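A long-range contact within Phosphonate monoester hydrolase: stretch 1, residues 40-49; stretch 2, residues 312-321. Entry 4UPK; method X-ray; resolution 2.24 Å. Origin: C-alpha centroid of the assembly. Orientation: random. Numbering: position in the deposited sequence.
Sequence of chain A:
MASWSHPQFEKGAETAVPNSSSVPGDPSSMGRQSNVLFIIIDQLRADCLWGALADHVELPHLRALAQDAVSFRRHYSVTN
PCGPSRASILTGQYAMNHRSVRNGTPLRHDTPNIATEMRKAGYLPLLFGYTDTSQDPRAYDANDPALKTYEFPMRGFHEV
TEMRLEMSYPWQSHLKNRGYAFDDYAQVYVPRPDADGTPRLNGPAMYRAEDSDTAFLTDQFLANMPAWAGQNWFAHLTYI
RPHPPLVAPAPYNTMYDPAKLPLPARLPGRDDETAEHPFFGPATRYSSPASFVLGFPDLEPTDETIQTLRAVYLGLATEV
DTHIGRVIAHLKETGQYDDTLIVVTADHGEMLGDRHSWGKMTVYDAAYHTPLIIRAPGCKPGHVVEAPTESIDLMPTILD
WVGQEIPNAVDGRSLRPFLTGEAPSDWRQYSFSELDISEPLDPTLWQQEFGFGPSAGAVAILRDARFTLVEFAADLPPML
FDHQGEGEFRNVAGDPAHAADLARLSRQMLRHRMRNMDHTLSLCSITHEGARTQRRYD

Stretch 1 40-49: IIDQLRADCL
Stretch 2, residues 312-321: VYLGLATEVD

The centre of this contact is apolar. Leu-44, in an irregular segment, meets Ala-317 on a helix that runs through all of residues 312-321 and beyond them at both ends, and Leu-44 CD1 lies 3.6 Å from Ala-317 CB. The CA-to-CB bond of Leu-44 points sideways, but its t, p rotamer (chi1 -170°, chi2 65°) brings the end of the side chain nearer the helix. Ala-317 points toward stretch 1, and its single methyl group suits a place where the backbones come close: the CA atoms of Leu-44 and Ala-317 are 7.2 Å apart.

Two further pairs set the register. Ile-41 lies nearest Val-320, with CA atoms 8.2 Å apart, and Cys-48 lies nearest Leu-314, at 8.1 Å between CA atoms. As stretch 1 advances, its partners fall earlier in the helix, so stretch 1 crosses the helix obliquely, its later residues meeting earlier helical ones. Contacts at 313, 317 and 320 recur at steps of four and three, as expected for one side of a helix with phi/psi near -65/-42. Its backbone bonds are regular, as in Ala-317 N to Tyr-313 O at 3.2 Å and Val-320 N to Leu-316 O at 3.0 Å.

Ile-41 ends a strand with phi/psi -95/130. Its m, t rotamer extends CD1 to within 3.9 Å of Val-320 CG1, Val-320 having chi1 159° (t); these branched aliphatic side chains exclude water without needing polar partners. Beyond the strand, Gln-43 takes a left-handed conformation (68/14), followed by extended Leu-44 (-77/119) and Arg-45 (-69/145). Farther along, Cys-48 (chi1 -72°, m) places SG 3.8 Å from CD2 of Leu-314 (m, t). Cys-48 SG also lies 4.1 Å from Tyr-313 CE1, at the edge of the ring, where a polarizable sulfur packs well.

Tyr-313 forms the polar edge. With chi1 171° (t) and chi2 -90°, its long side chain carries the hydroxyl to the backbone around Leu-44. Tyr-313 OH donates a very short hydrogen bond of 2.5 Å to Gln-43 O and accepts one from Arg-45 N at 3.1 Å, with an N-H...O angle of 141°. A phenol suits this place because one oxygen can both donate and accept, satisfying two buried backbone groups while its ring edge also packs against the Cys-48 sulfur.

Arg-45 (m, t, p; chi4 115°) also bonds within its own stretch: NE reaches Asp-47 OD1 at 2.8 Å, and NH2 forms a salt bridge with Asp-47 OD2 at 2.8 Å. Asp-47, with chi1 70° (p) and chi2 -2°, thus pairs both carboxylate oxygens with the guanidinium.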

# COMPACT_ATOMS: atom_id res chain seq x y z
N ILE A 40 -0.89 6.84 -31.73
CA ILE A 40 -2.27 7.27 -31.58
C ILE A 40 -2.38 8.71 -32.07
O ILE A 40 -1.75 9.62 -31.51
CB ILE A 40 -2.86 7.07 -30.13
CG1 ILE A 40 -2.81 5.59 -29.70
CG2 ILE A 40 -4.30 7.65 -30.04
CD1 ILE A 40 -3.26 5.32 -28.28
N ILE A 41 -3.18 8.91 -33.13
CA ILE A 41 -3.46 10.21 -33.71
C ILE A 41 -4.78 10.63 -33.03
O ILE A 41 -5.70 9.83 -32.97
CB ILE A 41 -3.59 10.16 -35.27
CG1 ILE A 41 -2.31 9.63 -35.94
CG2 ILE A 41 -3.98 11.53 -35.87
CD1 ILE A 41 -2.51 9.13 -37.41
N ASP A 42 -4.84 11.84 -32.47
CA ASP A 42 -6.06 12.33 -31.84
C ASP A 42 -7.00 12.89 -32.94
O ASP A 42 -6.55 13.64 -33.83
CB ASP A 42 -5.73 13.42 -30.80
CG ASP A 42 -6.62 13.48 -29.58
OD1 ASP A 42 -7.81 13.82 -29.72
OD2 ASP A 42 -6.11 13.24 -28.45
N GLN A 43 -8.29 12.49 -32.88
CA GLN A 43 -9.42 12.97 -33.68
C GLN A 43 -9.45 12.67 -35.18
O GLN A 43 -10.28 13.26 -35.86
CB GLN A 43 -9.70 14.46 -33.38
CG GLN A 43 -11.11 14.75 -32.91
CD GLN A 43 -11.20 15.90 -31.93
OE1 GLN A 43 -11.64 17.00 -32.27
NE2 GLN A 43 -10.82 15.68 -30.68
N LEU A 44 -8.60 11.75 -35.70
CA LEU A 44 -8.61 11.38 -37.12
C LEU A 44 -9.78 10.42 -37.49
O LEU A 44 -9.88 9.33 -36.93
CB LEU A 44 -7.25 10.84 -37.62
CG LEU A 44 -7.06 10.65 -39.16
CD1 LEU A 44 -7.13 11.95 -39.92
CD2 LEU A 44 -5.78 9.89 -39.49
N ARG A 45 -10.67 10.86 -38.41
CA ARG A 45 -11.84 10.08 -38.84
C ARG A 45 -11.40 8.88 -39.66
O ARG A 45 -10.43 8.99 -40.40
CB ARG A 45 -12.79 10.93 -39.70
CG ARG A 45 -13.62 11.93 -38.91
CD ARG A 45 -14.26 12.96 -39.83
NE ARG A 45 -15.26 12.37 -40.71
CZ ARG A 45 -16.56 12.65 -40.68
NH1 ARG A 45 -17.04 13.51 -39.79
NH2 ARG A 45 -17.39 12.07 -41.53
N ALA A 46 -12.12 7.75 -39.52
CA ALA A 46 -11.88 6.53 -40.30
C ALA A 46 -12.07 6.81 -41.81
O ALA A 46 -11.27 6.32 -42.61
CB ALA A 46 -12.81 5.42 -39.85
N ASP A 47 -13.09 7.62 -42.18
CA ASP A 47 -13.40 7.95 -43.58
C ASP A 47 -12.38 8.82 -44.33
O ASP A 47 -12.48 8.97 -45.54
CB ASP A 47 -14.86 8.44 -43.75
CG ASP A 47 -15.23 9.81 -43.19
OD1 ASP A 47 -14.35 10.46 -42.57
OD2 ASP A 47 -16.39 10.23 -43.37
N CYS A 48 -11.36 9.34 -43.61
CA CYS A 48 -10.26 10.12 -44.18
C CYS A 48 -9.21 9.16 -44.74
O CYS A 48 -8.57 9.47 -45.74
CB CYS A 48 -9.66 11.06 -43.14
SG CYS A 48 -10.72 12.45 -42.73
N LEU A 49 -9.02 8.00 -44.08
CA LEU A 49 -8.05 7.00 -44.52
C LEU A 49 -8.66 6.18 -45.66
O LEU A 49 -8.02 6.00 -46.71
CB LEU A 49 -7.57 6.12 -43.35
CG LEU A 49 -6.53 5.02 -43.66
CD1 LEU A 49 -5.22 5.61 -44.18
CD2 LEU A 49 -6.24 4.19 -42.44
N VAL A 312 -8.80 22.90 -43.24
CA VAL A 312 -7.71 23.08 -42.27
C VAL A 312 -7.42 21.76 -41.55
O VAL A 312 -6.26 21.37 -41.45
CB VAL A 312 -7.97 24.28 -41.29
CG1 VAL A 312 -6.95 24.29 -40.14
CG2 VAL A 312 -7.96 25.61 -42.05
N TYR A 313 -8.48 21.06 -41.10
CA TYR A 313 -8.44 19.75 -40.44
C TYR A 313 -7.74 18.71 -41.33
O TYR A 313 -6.86 17.99 -40.85
CB TYR A 313 -9.88 19.30 -40.11
CG TYR A 313 -10.00 17.87 -39.61
CD1 TYR A 313 -10.19 16.81 -40.51
CD2 TYR A 313 -10.00 17.58 -38.26
CE1 TYR A 313 -10.33 15.50 -40.06
CE2 TYR A 313 -10.14 16.27 -37.80
CZ TYR A 313 -10.31 15.23 -38.70
OH TYR A 313 -10.45 13.93 -38.26
N LEU A 314 -8.14 18.62 -42.62
CA LEU A 314 -7.55 17.71 -43.59
C LEU A 314 -6.07 18.03 -43.86
O LEU A 314 -5.28 17.12 -44.03
CB LEU A 314 -8.35 17.66 -44.91
CG LEU A 314 -9.80 17.16 -44.85
CD1 LEU A 314 -10.50 17.38 -46.18
CD2 LEU A 314 -9.87 15.68 -44.45
N GLY A 315 -5.72 19.32 -43.84
CA GLY A 315 -4.34 19.79 -44.02
C GLY A 315 -3.42 19.37 -42.88
O GLY A 315 -2.29 18.96 -43.13
N LEU A 316 -3.93 19.38 -41.62
CA LEU A 316 -3.24 18.93 -40.40
C LEU A 316 -3.03 17.42 -40.40
O LEU A 316 -1.98 16.96 -39.93
CB LEU A 316 -3.98 19.38 -39.13
CG LEU A 316 -3.92 20.86 -38.78
CD1 LEU A 316 -4.98 21.21 -37.71
CD2 LEU A 316 -2.53 21.27 -38.34
N ALA A 317 -4.01 16.64 -40.92
CA ALA A 317 -3.93 15.18 -41.09
C ALA A 317 -2.81 14.85 -42.12
O ALA A 317 -2.00 13.98 -41.85
CB ALA A 317 -5.26 14.62 -41.55
N THR A 318 -2.73 15.59 -43.23
CA THR A 318 -1.66 15.42 -44.23
C THR A 318 -0.26 15.71 -43.57
O THR A 318 0.67 14.94 -43.78
CB THR A 318 -2.00 16.19 -45.53
OG1 THR A 318 -3.10 15.52 -46.16
CG2 THR A 318 -0.82 16.26 -46.54
N GLU A 319 -0.14 16.77 -42.74
CA GLU A 319 1.11 17.07 -42.04
C GLU A 319 1.48 15.96 -41.03
O GLU A 319 2.64 15.60 -40.93
CB GLU A 319 1.08 18.45 -41.40
CG GLU A 319 2.44 18.88 -40.83
CD GLU A 319 2.38 20.02 -39.84
OE1 GLU A 319 1.28 20.28 -39.30
OE2 GLU A 319 3.42 20.68 -39.62
N VAL A 320 0.49 15.36 -40.36
CA VAL A 320 0.74 14.22 -39.45
C VAL A 320 1.30 13.05 -40.27
O VAL A 320 2.29 12.43 -39.88
CB VAL A 320 -0.54 13.84 -38.64
CG1 VAL A 320 -0.50 12.41 -38.10
CG2 VAL A 320 -0.79 14.85 -37.52
N ASP A 321 0.66 12.79 -41.43
CA ASP A 321 1.09 11.77 -42.38
C ASP A 321 2.56 11.92 -42.79
O ASP A 321 3.26 10.93 -42.71
CB ASP A 321 0.20 11.76 -43.61
CG ASP A 321 0.45 10.53 -44.45
OD1 ASP A 321 -0.17 9.50 -44.16
OD2 ASP A 321 1.34 10.58 -45.33